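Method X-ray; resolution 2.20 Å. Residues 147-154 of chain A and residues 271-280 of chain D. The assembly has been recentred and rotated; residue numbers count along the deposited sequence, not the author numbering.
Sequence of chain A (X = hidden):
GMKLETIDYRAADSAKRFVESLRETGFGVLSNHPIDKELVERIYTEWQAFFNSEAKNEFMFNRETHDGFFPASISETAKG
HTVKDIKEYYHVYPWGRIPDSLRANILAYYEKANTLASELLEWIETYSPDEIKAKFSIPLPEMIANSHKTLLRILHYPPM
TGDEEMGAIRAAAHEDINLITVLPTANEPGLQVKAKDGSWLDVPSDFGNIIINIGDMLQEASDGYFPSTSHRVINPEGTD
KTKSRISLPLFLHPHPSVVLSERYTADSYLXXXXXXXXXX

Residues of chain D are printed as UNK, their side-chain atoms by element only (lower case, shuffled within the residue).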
# COMPACT_ATOMS: atom_id res chain seq x y z
N SER A 147 -10.93 15.99 -10.03
CA SER A 147 -10.53 15.13 -8.94
C SER A 147 -9.99 13.85 -9.51
O SER A 147 -10.66 13.17 -10.27
CB SER A 147 -11.69 14.79 -8.00
OG SER A 147 -11.27 13.80 -7.08
N HIS A 148 -8.75 13.56 -9.14
CA HIS A 148 -8.06 12.34 -9.46
C HIS A 148 -8.80 11.13 -8.90
O HIS A 148 -8.78 10.09 -9.52
CB HIS A 148 -6.65 12.45 -8.86
CG HIS A 148 -5.76 11.28 -9.09
ND1 HIS A 148 -5.16 10.59 -8.06
CD2 HIS A 148 -5.33 10.69 -10.24
CE1 HIS A 148 -4.42 9.61 -8.55
NE2 HIS A 148 -4.50 9.66 -9.87
N LYS A 149 -9.45 11.25 -7.75
CA LYS A 149 -10.01 10.07 -7.06
C LYS A 149 -11.43 9.73 -7.41
O LYS A 149 -11.90 8.62 -7.07
CB LYS A 149 -9.88 10.20 -5.55
CG LYS A 149 -8.51 9.78 -5.01
CD LYS A 149 -8.45 9.85 -3.49
CE LYS A 149 -9.38 8.86 -2.76
NZ LYS A 149 -8.87 7.47 -2.80
N THR A 150 -12.14 10.64 -8.09
CA THR A 150 -13.54 10.39 -8.43
C THR A 150 -13.60 9.11 -9.26
O THR A 150 -12.77 8.91 -10.14
CB THR A 150 -14.17 11.58 -9.16
OG1 THR A 150 -14.28 12.65 -8.23
CG2 THR A 150 -15.55 11.27 -9.66
N LEU A 151 -14.53 8.22 -8.92
CA LEU A 151 -14.55 6.87 -9.49
C LEU A 151 -15.92 6.59 -10.04
O LEU A 151 -16.90 6.84 -9.38
CB LEU A 151 -14.23 5.84 -8.40
CG LEU A 151 -14.60 4.36 -8.64
CD1 LEU A 151 -13.78 3.78 -9.77
CD2 LEU A 151 -14.42 3.53 -7.38
N LEU A 152 -15.96 6.05 -11.24
CA LEU A 152 -17.18 5.59 -11.85
C LEU A 152 -17.11 4.08 -11.80
O LEU A 152 -16.25 3.47 -12.44
CB LEU A 152 -17.29 6.10 -13.30
CG LEU A 152 -18.42 5.53 -14.17
CD1 LEU A 152 -19.79 5.66 -13.48
CD2 LEU A 152 -18.40 6.22 -15.55
N ARG A 153 -18.03 3.48 -11.05
CA ARG A 153 -18.06 2.05 -10.84
C ARG A 153 -19.15 1.44 -11.72
O ARG A 153 -20.34 1.75 -11.54
CB ARG A 153 -18.36 1.78 -9.36
CG ARG A 153 -17.63 0.62 -8.75
CD ARG A 153 -17.60 0.69 -7.21
NE ARG A 153 -16.99 -0.52 -6.67
CZ ARG A 153 -17.61 -1.43 -5.91
NH1 ARG A 153 -18.89 -1.29 -5.54
NH2 ARG A 153 -16.93 -2.50 -5.49
N ILE A 154 -18.77 0.60 -12.69
CA ILE A 154 -19.78 -0.12 -13.48
C ILE A 154 -19.97 -1.48 -12.81
O ILE A 154 -19.08 -2.34 -12.83
CB ILE A 154 -19.41 -0.22 -14.98
CG1 ILE A 154 -19.15 1.20 -15.53
CG2 ILE A 154 -20.53 -0.90 -15.79
CD1 ILE A 154 -18.75 1.24 -16.95
N UNK D 271 -10.41 -6.49 0.99
CA UNK D 271 -10.14 -5.94 -0.33
C UNK D 271 -11.36 -5.22 -0.91
O UNK D 271 -11.23 -4.08 -1.33
se UNK D 271 -6.83 -6.06 -0.81
c UNK D 271 -6.53 -6.19 1.05
c UNK D 271 -9.62 -7.01 -1.29
c UNK D 271 -8.18 -7.48 -1.00
N UNK D 272 -12.52 -5.86 -0.89
CA UNK D 272 -13.76 -5.27 -1.43
C UNK D 272 -14.17 -4.00 -0.67
O UNK D 272 -14.72 -3.06 -1.26
o UNK D 272 -16.81 -5.14 -4.12
c UNK D 272 -14.88 -6.30 -1.32
c UNK D 272 -16.03 -5.89 -3.51
o UNK D 272 -15.15 -6.61 -4.07
c UNK D 272 -16.17 -5.92 -2.01
N UNK D 273 -13.92 -3.98 0.63
CA UNK D 273 -14.15 -2.77 1.41
C UNK D 273 -13.33 -1.65 0.84
O UNK D 273 -13.85 -0.58 0.62
n UNK D 273 -16.35 -1.64 6.42
c UNK D 273 -13.81 -2.94 2.90
c UNK D 273 -15.59 -1.30 3.71
c UNK D 273 -16.72 -2.54 5.52
c UNK D 273 -14.11 -1.70 3.74
n UNK D 273 -16.42 -2.38 4.23
n UNK D 273 -17.44 -3.58 5.89
N UNK D 274 -12.03 -1.91 0.59
CA UNK D 274 -11.13 -0.91 0.02
C UNK D 274 -11.52 -0.43 -1.38
O UNK D 274 -11.39 0.75 -1.69
c UNK D 274 -9.70 -1.43 -0.01
c UNK D 274 -9.11 -1.91 1.34
c UNK D 274 -7.62 -2.28 1.20
c UNK D 274 -9.35 -0.87 2.45
N UNK D 275 -12.01 -1.34 -2.22
CA UNK D 275 -12.54 -0.93 -3.52
C UNK D 275 -13.80 -0.10 -3.32
O UNK D 275 -14.02 0.88 -4.03
c UNK D 275 -8.67 -1.98 -3.66
c UNK D 275 -11.72 -3.15 -4.55
c UNK D 275 -10.47 -2.68 -5.25
n UNK D 275 -8.01 -0.98 -3.10
c UNK D 275 -12.82 -2.13 -4.45
n UNK D 275 -8.32 -3.21 -3.36
n UNK D 275 -9.66 -1.70 -4.51
N UNK D 276 -14.62 -0.47 -2.34
CA UNK D 276 -15.82 0.28 -2.06
C UNK D 276 -15.52 1.71 -1.62
O UNK D 276 -16.25 2.62 -1.95
o UNK D 276 -18.82 -3.39 -0.79
c UNK D 276 -16.68 -0.41 -1.02
c UNK D 276 -18.26 -2.32 -0.47
c UNK D 276 -17.61 -1.50 -1.57
o UNK D 276 -18.21 -1.90 0.72
N UNK D 277 -14.43 1.89 -0.88
CA UNK D 277 -14.04 3.20 -0.40
C UNK D 277 -13.27 4.01 -1.44
O UNK D 277 -13.03 5.18 -1.24
c UNK D 277 -14.79 3.09 2.70
c UNK D 277 -13.69 2.32 2.05
c UNK D 277 -13.17 3.06 0.84
c UNK D 277 -12.51 2.09 3.02
N UNK D 278 -12.85 3.38 -2.54
CA UNK D 278 -12.19 4.11 -3.62
C UNK D 278 -10.70 4.29 -3.38
O UNK D 278 -10.11 5.20 -3.92
N UNK D 279 -10.11 3.43 -2.55
CA UNK D 279 -8.69 3.44 -2.25
C UNK D 279 -7.89 2.89 -3.45
O UNK D 279 -8.15 1.77 -3.92
c UNK D 279 -8.40 2.55 -1.04
c UNK D 279 -9.10 3.07 0.21
c UNK D 279 -6.92 2.40 -0.82
N UNK D 280 -6.93 3.65 -3.96
CA UNK D 280 -6.18 3.19 -5.13
C UNK D 280 -5.21 2.01 -4.88
O UNK D 280 -4.72 1.70 -3.79
OXT UNK D 280 -4.89 1.29 -5.82
c UNK D 280 -5.51 6.61 -6.89
c UNK D 280 -7.53 5.21 -6.91
c UNK D 280 -6.33 5.58 -6.12
c UNK D 280 -5.46 4.36 -5.80
O HOH W 1 -10.93 6.07 -6.09
O HOH W 2 -10.86 6.84 -0.92

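Position 271 carries three carbons and one selenium in an unbranched chain, out of reach of the chain A stretch. Selenium in place of sulfur identifies selenomethionine, Met D271, whose backbone O accepts a bond from N of position 275 as the helix comes in from earlier in the chain.

At position 272 there are three carbons, the last bearing two oxygens, and one oxygen lies at the edge of the Arg A153 guanidinium. Three carbons before the oxygens, rather than two, make this Glu D272. Its CB points sideways, but the chain turns its end nearer, so that Arg A153 NH2 donates to Glu D272 OE2 at 3.0 Å, forming a salt bridge.

Position 273 has three carbons, a nitrogen, and a carbon carrying two more nitrogens: a guanidinium, hence Arg D273. It points away from chain A and touches nothing there; its length and charge serve the helix instead, reaching toward the acid at position 276.

Position 274 has four carbons, forked at the second, and is out of reach of chain A; this is Leu D274. It is buried, which suits an apolar side chain, and its backbone O receives bonds from positions 278 (weak) and 279 as the helix closes.

Position 275 has three carbons, a nitrogen and a carbon carrying two more nitrogens, and its CB lies 4.3 Å from Arg A153 NH2; it is Arg D275. Its end leads away from chain A, and NH2 of Arg D275 donates to the backbone O of position 279 at 2.9 Å, tying the tail back to the helix. Its own backbone O lies 4.3 Å from Leu A151 CD2.

Position 276 again shows three carbons with two terminal oxygens, the second carbon near Arg A153, so it is Glu D276. CB points away, yet Glu D276 CG lies 4.1 Å from Arg A153 NH2. Glu D276 OE1 makes a long salt bridge of 4.0 Å to Arg D273 NE.

Position 277 has four carbons forked at the second, pointing away: Leu D277, buried as suits an apolar chain. Its backbone O takes a bond from water 2.

Position 278 has no side-chain atoms and is Gly D278. Its positive phi (84°) would jam a CB against the preceding carbonyl O, which by itself calls for glycine in this Schellman motif. Gly D278 CA lies 4.4 Å from Leu A151 CD2.

Position 279 has one carbon carrying two others, directed away from chain A: Val D279, which serves mainly by its backbone.

Position 280 has four carbons forked at the second, pointing toward His A148, and a terminal OXT: Leu D280. Its CD1 meets His A148 CE1 at 3.6 Å, a van der Waals contact well suited to a leucine methyl.

In sum, Arg A153 pairs with Glu D272, Leu A151 packs near the glycine, and Lys A149 NZ donates to Gly D278 O at 2.8 Å, the carbonyl of the first residue beyond the helix. Water 1 bridges Lys A149 O and Gly D278 O, while water 2 links Lys A149 NZ and Leu D277 O. Leu D280 against His A148 completes the contact.

Chain D 271-280: MERLRELGVL
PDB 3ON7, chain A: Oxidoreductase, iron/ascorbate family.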